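Local coordinates for protein aldose 1-epimerase (Caenorhabditis elegans, PDB 1LUR) that probably catalyses the interconversion of the alpha and beta anomers of aldose sugars, at residues D193-V198 with A207-T212; L241-K246 with P274-Y279; P136-I141 with C161-L166. One frame throughout, in Å; residues are numbered along the deposited sequence.

Interaction 1: residues D193-V198 with A207-T212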
loop_
_atom_site.group_PDB
_atom_site.type_symbol
_atom_site.label_atom_id
_atom_site.label_comp_id
_atom_site.label_asym_id
_atom_site.label_seq_id
_atom_site.Cartn_x
_atom_site.Cartn_y
_atom_site.Cartn_z
ATOM N N ASP A 193 0.138 -18.675 -4.533
ATOM C CA ASP A 193 -0.136 -19.676 -5.565
ATOM C C ASP A 193 -1.062 -19.148 -6.654
ATOM O O ASP A 193 -1.099 -19.687 -7.764
ATOM C CB ASP A 193 -0.774 -20.922 -4.953
ATOM C CG ASP A 193 0.152 -21.642 -4.005
ATOM O OD1 ASP A 193 1.361 -21.711 -4.304
ATOM O OD2 ASP A 193 -0.330 -22.148 -2.968
ATOM N N GLU A 194 -1.809 -18.096 -6.328
ATOM C CA GLU A 194 -2.745 -17.493 -7.272
ATOM C C GLU A 194 -2.654 -15.976 -7.356
ATOM O O GLU A 194 -2.086 -15.319 -6.476
ATOM C CB GLU A 194 -4.171 -17.861 -6.876
ATOM C CG GLU A 194 -4.589 -19.260 -7.224
ATOM C CD GLU A 194 -5.951 -19.593 -6.664
ATOM O OE1 GLU A 194 -6.698 -20.336 -7.330
ATOM O OE2 GLU A 194 -6.273 -19.117 -5.552
ATOM N N PHE A 195 -3.219 -15.421 -8.425
ATOM C CA PHE A 195 -3.218 -13.981 -8.620
ATOM C C PHE A 195 -4.561 -13.566 -9.207
ATOM O O PHE A 195 -5.272 -14.387 -9.795
ATOM C CB PHE A 195 -2.050 -13.529 -9.506
ATOM C CG PHE A 195 -2.206 -13.842 -10.971
ATOM C CD1 PHE A 195 -2.692 -12.883 -11.851
ATOM C CD2 PHE A 195 -1.795 -15.072 -11.481
ATOM C CE1 PHE A 195 -2.761 -13.135 -13.225
ATOM C CE2 PHE A 195 -1.859 -15.338 -12.853
ATOM C CZ PHE A 195 -2.340 -14.368 -13.726
ATOM N N VAL A 196 -4.915 -12.300 -9.013
ATOM C CA VAL A 196 -6.169 -11.769 -9.515
ATOM C C VAL A 196 -6.022 -11.283 -10.952
ATOM O O VAL A 196 -5.239 -10.385 -11.238
ATOM C CB VAL A 196 -6.657 -10.605 -8.617
ATOM C CG1 VAL A 196 -7.945 -10.005 -9.167
ATOM C CG2 VAL A 196 -6.872 -11.114 -7.208
ATOM N N GLU A 197 -6.786 -11.883 -11.856
ATOM C CA GLU A 197 -6.737 -11.508 -13.262
ATOM C C GLU A 197 -7.309 -10.105 -13.491
ATOM O O GLU A 197 -8.304 -9.722 -12.878
ATOM C CB GLU A 197 -7.518 -12.532 -14.081
ATOM C CG GLU A 197 -7.634 -12.222 -15.557
ATOM C CD GLU A 197 -8.468 -13.261 -16.263
ATOM O OE1 GLU A 197 -7.954 -14.375 -16.486
ATOM O OE2 GLU A 197 -9.645 -12.972 -16.567
ATOM N N VAL A 198 -6.669 -9.344 -14.370
ATOM C CA VAL A 198 -7.117 -7.989 -14.680
ATOM C C VAL A 198 -7.181 -7.805 -16.187
ATOM O O VAL A 198 -6.542 -8.547 -16.935
ATOM C CB VAL A 198 -6.160 -6.925 -14.106
ATOM C CG1 VAL A 198 -6.114 -7.033 -12.595
ATOM C CG2 VAL A 198 -4.773 -7.095 -14.706
ATOM N N ALA A 207 -11.885 -13.147 -12.164
ATOM C CA ALA A 207 -11.250 -14.452 -12.292
ATOM C C ALA A 207 -9.970 -14.536 -11.465
ATOM O O ALA A 207 -9.283 -13.535 -11.258
ATOM C CB ALA A 207 -10.930 -14.731 -13.759
ATOM N N ILE A 208 -9.668 -15.737 -10.982
ATOM C CA ILE A 208 -8.470 -15.976 -10.187
ATOM C C ILE A 208 -7.663 -16.970 -11.007
ATOM O O ILE A 208 -8.200 -17.980 -11.470
ATOM C CB ILE A 208 -8.786 -16.614 -8.817
ATOM C CG1 ILE A 208 -9.670 -15.679 -7.985
ATOM C CG2 ILE A 208 -7.484 -16.912 -8.074
ATOM C CD1 ILE A 208 -9.028 -14.350 -7.658
ATOM N N ARG A 209 -6.384 -16.679 -11.193
ATOM C CA ARG A 209 -5.530 -17.561 -11.967
ATOM C C ARG A 209 -4.366 -18.089 -11.161
ATOM O O ARG A 209 -3.807 -17.389 -10.307
ATOM C CB ARG A 209 -4.989 -16.836 -13.200
ATOM C CG ARG A 209 -5.997 -16.659 -14.321
ATOM C CD ARG A 209 -5.340 -16.030 -15.543
ATOM N NE ARG A 209 -4.185 -16.807 -15.979
ATOM C CZ ARG A 209 -3.366 -16.447 -16.962
ATOM N NH1 ARG A 209 -3.577 -15.315 -17.618
ATOM N NH2 ARG A 209 -2.332 -17.215 -17.286
ATOM N N SER A 210 -4.018 -19.340 -11.439
ATOM C CA SER A 210 -2.917 -19.994 -10.763
ATOM C C SER A 210 -1.671 -19.280 -11.236
ATOM O O SER A 210 -1.616 -18.778 -12.360
ATOM C CB SER A 210 -2.845 -21.471 -11.158
ATOM O OG SER A 210 -1.580 -22.022 -10.830
ATOM N N VAL A 211 -0.665 -19.226 -10.380
ATOM C CA VAL A 211 0.567 -18.565 -10.748
ATOM C C VAL A 211 1.490 -19.552 -11.465
ATOM O O VAL A 211 2.411 -19.153 -12.173
ATOM C CB VAL A 211 1.281 -18.019 -9.504
ATOM C CG1 VAL A 211 1.925 -19.151 -8.714
ATOM C CG2 VAL A 211 2.292 -17.004 -9.924
ATOM N N THR A 212 1.228 -20.841 -11.277
ATOM C CA THR A 212 2.036 -21.890 -11.900
ATOM C C THR A 212 2.257 -21.657 -13.392
ATOM O O THR A 212 1.316 -21.385 -14.134
ATOM C CB THR A 212 1.391 -23.280 -11.720
ATOM O OG1 THR A 212 1.236 -23.557 -10.323
ATOM C CG2 THR A 212 2.266 -24.360 -12.351
HETATM O O HOH W 1 -6.569 -20.831 -10.463
HETATM O O HOH W 2 -10.248 -10.890 -11.151
#
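F195 and R209 form the central hydrogen-bonded pair of two antiparallel strands, with F195 N to R209 O at 2.8 Å and R209 N to F195 O at 2.9 Å, and the ladder is continued by E197 N to A207 O and by V211 N to D193 O (2.7 Å). On one face their side chains lie alongside each other and point the same way. A chi1 of 74° sets F195 CG between the backbone N and the carbonyl carbon; R209 CB covers a ring face, 3.5 Å from F195 CE2, while S210 O sits at the ring edge. The guanidinium, turned 51° from the ring, has F195 CZ over one face toward its rim. E197 OE1 meets the R209 chain at CD (3.2 Å) but stays 4.5 Å from R209 NE, and E197 OE2 is hydrogen-bonded to T205 OG1. On the opposite face V196 CG2 touches I208 CD1 (3.9 Å). The side chains of E194 and I208 cross at about a right angle, E194 CD 3.4 Å from I208 CG2. Strand 207-210 is one of the two outermost strands of a seven-stranded sheet, and F216 adds an edge-to-face contact to F195. The chemistry implies an edge strand held by backbone bonds and apolar contact, with charge attraction probably minor.

Interaction 2: residues L241-K246 with P274-Y279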
loop_
_atom_site.group_PDB
_atom_site.type_symbol
_atom_site.label_atom_id
_atom_site.label_comp_id
_atom_site.label_asym_id
_atom_site.label_seq_id
_atom_site.Cartn_x
_atom_site.Cartn_y
_atom_site.Cartn_z
ATOM N N LEU A 241 -1.662 -10.411 -5.663
ATOM C CA LEU A 241 -1.086 -11.741 -5.490
ATOM C C LEU A 241 -1.729 -12.305 -4.226
ATOM O O LEU A 241 -1.517 -11.789 -3.126
ATOM C CB LEU A 241 0.441 -11.660 -5.354
ATOM C CG LEU A 241 1.249 -11.720 -6.662
ATOM C CD1 LEU A 241 1.195 -13.129 -7.222
ATOM C CD2 LEU A 241 0.707 -10.724 -7.681
ATOM N N VAL A 242 -2.536 -13.352 -4.390
ATOM C CA VAL A 242 -3.219 -13.977 -3.264
ATOM C C VAL A 242 -2.276 -14.771 -2.374
ATOM O O VAL A 242 -1.646 -15.733 -2.813
ATOM C CB VAL A 242 -4.360 -14.900 -3.743
ATOM C CG1 VAL A 242 -5.150 -15.430 -2.542
ATOM C CG2 VAL A 242 -5.277 -14.136 -4.676
ATOM N N ILE A 243 -2.203 -14.358 -1.112
ATOM C CA ILE A 243 -1.348 -15.002 -0.128
ATOM C C ILE A 243 -1.805 -16.403 0.253
ATOM O O ILE A 243 -2.961 -16.614 0.627
ATOM C CB ILE A 243 -1.275 -14.170 1.166
ATOM C CG1 ILE A 243 -0.679 -12.792 0.873
ATOM C CG2 ILE A 243 -0.452 -14.916 2.214
ATOM C CD1 ILE A 243 -0.658 -11.865 2.087
ATOM N N THR A 244 -0.891 -17.361 0.159
ATOM C CA THR A 244 -1.212 -18.737 0.508
ATOM C C THR A 244 -1.142 -18.816 2.029
ATOM O O THR A 244 -0.056 -18.775 2.608
ATOM C CB THR A 244 -0.188 -19.734 -0.068
ATOM O OG1 THR A 244 -0.095 -19.570 -1.487
ATOM C CG2 THR A 244 -0.612 -21.162 0.248
ATOM N N LYS A 245 -2.292 -18.912 2.681
ATOM C CA LYS A 245 -2.301 -18.992 4.133
ATOM C C LYS A 245 -2.756 -20.367 4.603
ATOM O O LYS A 245 -3.725 -20.929 4.086
ATOM C CB LYS A 245 -3.197 -17.898 4.728
ATOM C CG LYS A 245 -2.661 -16.487 4.505
ATOM C CD LYS A 245 -3.449 -15.433 5.280
ATOM C CE LYS A 245 -2.868 -14.041 5.040
ATOM N NZ LYS A 245 -3.561 -12.984 5.834
ATOM N N LYS A 246 -2.033 -20.910 5.577
ATOM C CA LYS A 246 -2.354 -22.218 6.125
ATOM C C LYS A 246 -3.574 -22.134 7.026
ATOM O O LYS A 246 -4.286 -21.127 7.042
ATOM C CB LYS A 246 -1.162 -22.773 6.913
ATOM C CG LYS A 246 -0.067 -23.385 6.049
ATOM C CD LYS A 246 0.480 -22.396 5.030
ATOM C CE LYS A 246 1.425 -23.082 4.052
ATOM N NZ LYS A 246 1.900 -22.160 2.981
ATOM N N PRO A 274 -5.472 -10.532 2.987
ATOM C CA PRO A 274 -5.427 -11.741 2.167
ATOM C C PRO A 274 -4.597 -11.633 0.893
ATOM O O PRO A 274 -4.206 -12.651 0.321
ATOM C CB PRO A 274 -6.899 -12.005 1.885
ATOM C CG PRO A 274 -7.419 -10.613 1.685
ATOM C CD PRO A 274 -6.771 -9.849 2.833
ATOM N N VAL A 275 -4.339 -10.415 0.429
ATOM C CA VAL A 275 -3.547 -10.258 -0.783
ATOM C C VAL A 275 -2.563 -9.108 -0.674
ATOM O O VAL A 275 -2.628 -8.290 0.246
ATOM C CB VAL A 275 -4.439 -10.002 -2.038
ATOM C CG1 VAL A 275 -5.627 -10.943 -2.040
ATOM C CG2 VAL A 275 -4.892 -8.555 -2.088
ATOM N N ILE A 276 -1.632 -9.067 -1.614
ATOM C CA ILE A 276 -0.635 -8.021 -1.651
ATOM C C ILE A 276 -0.555 -7.572 -3.095
ATOM O O ILE A 276 -0.170 -8.346 -3.976
ATOM C CB ILE A 276 0.757 -8.502 -1.207
ATOM C CG1 ILE A 276 0.731 -8.901 0.271
ATOM C CG2 ILE A 276 1.774 -7.410 -1.468
ATOM C CD1 ILE A 276 2.087 -9.320 0.828
ATOM N N HIS A 277 -0.942 -6.329 -3.344
ATOM C CA HIS A 277 -0.902 -5.797 -4.696
ATOM C C HIS A 277 0.497 -5.289 -4.999
ATOM O O HIS A 277 1.024 -4.434 -4.282
ATOM C CB HIS A 277 -1.895 -4.648 -4.862
ATOM C CG HIS A 277 -1.986 -4.140 -6.265
ATOM N ND1 HIS A 277 -2.703 -4.791 -7.245
ATOM C CD2 HIS A 277 -1.417 -3.067 -6.863
ATOM C CE1 HIS A 277 -2.572 -4.140 -8.388
ATOM N NE2 HIS A 277 -1.796 -3.091 -8.184
ATOM N N LEU A 278 1.092 -5.819 -6.062
ATOM C CA LEU A 278 2.428 -5.435 -6.477
ATOM C C LEU A 278 2.354 -4.602 -7.749
ATOM O O LEU A 278 1.772 -5.032 -8.743
ATOM C CB LEU A 278 3.277 -6.681 -6.745
ATOM C CG LEU A 278 3.350 -7.728 -5.629
ATOM C CD1 LEU A 278 4.078 -8.971 -6.124
ATOM C CD2 LEU A 278 4.055 -7.128 -4.419
ATOM N N TYR A 279 2.934 -3.410 -7.706
ATOM C CA TYR A 279 2.941 -2.515 -8.857
ATOM C C TYR A 279 4.389 -2.141 -9.168
ATOM O O TYR A 279 5.045 -1.440 -8.394
ATOM C CB TYR A 279 2.111 -1.260 -8.567
ATOM C CG TYR A 279 2.225 -0.189 -9.625
ATOM C CD1 TYR A 279 2.012 -0.481 -10.971
ATOM C CD2 TYR A 279 2.541 1.123 -9.279
ATOM C CE1 TYR A 279 2.112 0.514 -11.947
ATOM C CE2 TYR A 279 2.646 2.118 -10.244
ATOM C CZ TYR A 279 2.430 1.807 -11.574
ATOM O OH TYR A 279 2.538 2.794 -12.526
HETATM O O HOH W 3 -5.048 -14.934 0.963
#
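L241 and I276 exchange two backbone hydrogen bonds, L241 N to I276 O and I276 N to L241 O, each 3.1 Å long, and I243 N adds a third to P274 O at 3.0 Å. The two strands run antiparallel, with V242 and V275 as the non-hydrogen-bonded pair between these rungs. Beyond the last rung a water donates to I243 O (2.7 Å); it also lies by P274 O, at a separation short enough to leave that bond doubtful. The ammonium of K245 turns to the same end of the partner segment, where it is held by the carbonyls of Y273 and T271.

Apolar contacts divide between the faces of the sheet. On the face of L241 and I276, the end of I243 reaches across obliquely: its CD1 rests 3.7 Å from I276 CG1. Farther along, L241 and L278 cross at about a right angle, L241 CG coming 4.0 Å from L278 CD1. M190, on strand 187-192 of the nine-stranded sheet, packs against L241, I243 and I276, so this face belongs to the interior of the beta-sandwich that is the hallmark of the galactose mutarotase fold. The other face holds V242 and V275. A chi1 of -44° carries V275 CG1 anti to its carbonyl carbon, from where it approaches V242 CG2 (4.2 Å). Outside the pair, V275 also touches H307 and Q305.

Interaction 3: residues P136-I141 with C161-L166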
loop_
_atom_site.group_PDB
_atom_site.type_symbol
_atom_site.label_atom_id
_atom_site.label_comp_id
_atom_site.label_asym_id
_atom_site.label_seq_id
_atom_site.Cartn_x
_atom_site.Cartn_y
_atom_site.Cartn_z
ATOM N N PRO A 136 -20.696 4.419 -0.005
ATOM C CA PRO A 136 -21.724 4.251 1.031
ATOM C C PRO A 136 -21.293 4.440 2.476
ATOM O O PRO A 136 -20.136 4.216 2.825
ATOM C CB PRO A 136 -22.254 2.843 0.768
ATOM C CG PRO A 136 -21.042 2.125 0.229
ATOM C CD PRO A 136 -20.447 3.152 -0.718
ATOM N N GLY A 137 -22.244 4.880 3.299
ATOM C CA GLY A 137 -22.001 5.101 4.714
ATOM C C GLY A 137 -20.876 6.022 5.133
ATOM O O GLY A 137 -20.485 6.931 4.409
ATOM N N ASP A 138 -20.359 5.782 6.333
ATOM C CA ASP A 138 -19.274 6.593 6.866
ATOM C C ASP A 138 -18.280 5.724 7.625
ATOM O O ASP A 138 -18.431 4.504 7.696
ATOM C CB ASP A 138 -19.839 7.658 7.807
ATOM C CG ASP A 138 -20.689 7.058 8.912
ATOM O OD1 ASP A 138 -20.254 6.054 9.515
ATOM O OD2 ASP A 138 -21.785 7.588 9.187
ATOM N N ALA A 139 -17.266 6.364 8.195
ATOM C CA ALA A 139 -16.262 5.637 8.946
ATOM C C ALA A 139 -15.269 6.570 9.603
ATOM O O ALA A 139 -14.963 7.645 9.084
ATOM C CB ALA A 139 -15.519 4.668 8.031
ATOM N N LYS A 140 -14.792 6.154 10.767
ATOM C CA LYS A 140 -13.817 6.914 11.523
ATOM C C LYS A 140 -12.613 5.992 11.378
ATOM O O LYS A 140 -12.628 4.871 11.881
ATOM C CB LYS A 140 -14.222 7.037 12.993
ATOM C CG LYS A 140 -13.193 7.801 13.816
ATOM C CD LYS A 140 -13.573 7.878 15.281
ATOM C CE LYS A 140 -12.428 8.468 16.092
ATOM N NZ LYS A 140 -11.198 7.635 15.987
ATOM N N ILE A 141 -11.594 6.456 10.666
ATOM C CA ILE A 141 -10.401 5.658 10.448
ATOM C C ILE A 141 -9.181 6.139 11.215
ATOM O O ILE A 141 -8.888 7.334 11.250
ATOM C CB ILE A 141 -10.035 5.613 8.936
ATOM C CG1 ILE A 141 -11.213 5.075 8.121
ATOM C CG2 ILE A 141 -8.841 4.702 8.702
ATOM C CD1 ILE A 141 -12.066 6.151 7.495
ATOM N N CYS A 161 -17.788 2.626 12.300
ATOM C CA CYS A 161 -18.746 3.420 11.534
ATOM C C CYS A 161 -20.083 3.557 12.254
ATOM O O CYS A 161 -20.393 2.798 13.177
ATOM C CB CYS A 161 -19.000 2.782 10.169
ATOM S SG CYS A 161 -19.935 1.232 10.279
ATOM N N ASP A 162 -20.868 4.532 11.814
ATOM C CA ASP A 162 -22.183 4.794 12.385
ATOM C C ASP A 162 -23.196 4.335 11.352
ATOM O O ASP A 162 -24.331 4.000 11.677
ATOM C CB ASP A 162 -22.369 6.289 12.649
ATOM C CG ASP A 162 -21.474 6.800 13.756
ATOM O OD1 ASP A 162 -21.518 6.224 14.858
ATOM O OD2 ASP A 162 -20.735 7.780 13.530
ATOM N N THR A 163 -22.759 4.327 10.098
ATOM C CA THR A 163 -23.592 3.919 8.975
ATOM C C THR A 163 -22.836 2.861 8.165
ATOM O O THR A 163 -21.639 3.008 7.914
ATOM C CB THR A 163 -23.897 5.131 8.080
ATOM O OG1 THR A 163 -24.334 6.221 8.901
ATOM C CG2 THR A 163 -24.990 4.797 7.072
ATOM N N PRO A 164 -23.532 1.784 7.751
ATOM C CA PRO A 164 -22.971 0.673 6.972
ATOM C C PRO A 164 -22.350 1.123 5.656
ATOM O O PRO A 164 -22.917 1.946 4.947
ATOM C CB PRO A 164 -24.177 -0.230 6.720
ATOM C CG PRO A 164 -25.128 0.116 7.808
ATOM C CD PRO A 164 -24.979 1.600 7.945
ATOM N N GLY A 165 -21.194 0.561 5.324
ATOM C CA GLY A 165 -20.536 0.932 4.087
ATOM C C GLY A 165 -19.423 -0.037 3.741
ATOM O O GLY A 165 -19.397 -1.163 4.232
ATOM N N LEU A 166 -18.503 0.408 2.900
ATOM C CA LEU A 166 -17.383 -0.425 2.487
ATOM C C LEU A 166 -16.069 0.220 2.920
ATOM O O LEU A 166 -15.948 1.440 2.929
ATOM C CB LEU A 166 -17.393 -0.587 0.957
ATOM C CG LEU A 166 -18.622 -1.219 0.288
ATOM C CD1 LEU A 166 -18.625 -0.918 -1.200
ATOM C CD2 LEU A 166 -18.623 -2.729 0.530
HETATM O O HOH W 4 -18.057 2.824 1.630
HETATM O O HOH W 5 -18.188 7.042 11.909
#
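D138 OD1 accepts two successive backbone N-H groups, from D162 at 2.8 Å and from T163 at 3.1 Å. The D162 bond is nearly straight and uses the syn lone pair, on the side of the other oxygen; T163 N comes instead from above the carboxylate, 35° out of its plane. The second oxygen is held as well: T163 OG1 donates to D138 OD2 across 2.9 Å, again from above the plane, with the two side chains crossing at about a right angle. A chi1 of 55° puts D138 CG between its backbone N and carbonyl carbon, on the side of residues 161-164. Three donors fix the rotation of the carboxylate, and their N-H and O-H dipoles would be expected to stabilise its negative charge. D162 OD2 lies 4.4 Å from D138 OD1, and a water donates to both, weakly to the latter, which probably eases the repulsion.

Strands 138-147 and 152-160 form an antiparallel hairpin in the nine-stranded sheet of the mutarotase-type beta-sandwich, and the contact sits at its open end. Here the chain leaving 152-160 folds back over the start of 138-147 before G165 pairs with L321. D138 N returns a bond to T163 O, long and weak at 3.4 Å.

At the glycines the lack of a side chain lets the backbones approach. G137, with phi at 56°, makes a CA-H...O contact from its CA to P164 O (3.3 Å), and G165 CA makes another to P136 O. A water links P136 O to L166 N, 2.8 Å from each. Nearby, P136 CG meets L166 CG at 4.1 Å, and F84 of strand 81-84 packs on both side chains.

Interactions 1 and 2 are two pairings in one antiparallel sheet, their centres 10 Å apart, separated by the pairing of strands 194-198 and 238-243. In that middle pairing E194 O lies 2.9 Å from V242 N in a probable hydrogen bond, and F195 CB packs on L241 CD1. The order therefore runs from the edge strand 207-210 inward to 275-279, which also adjoins 300-305. Interaction 3 lies at the end of strand 138-147 of the nine-stranded sheet and touches neither, with nearest atoms about 16 Å from interaction 1 and about 14 Å from interaction 2. Most residues that touch in interaction 2 are buried, whereas interactions 1 and 3 are partly buried. A relation to the probable epimerase pocket is not established.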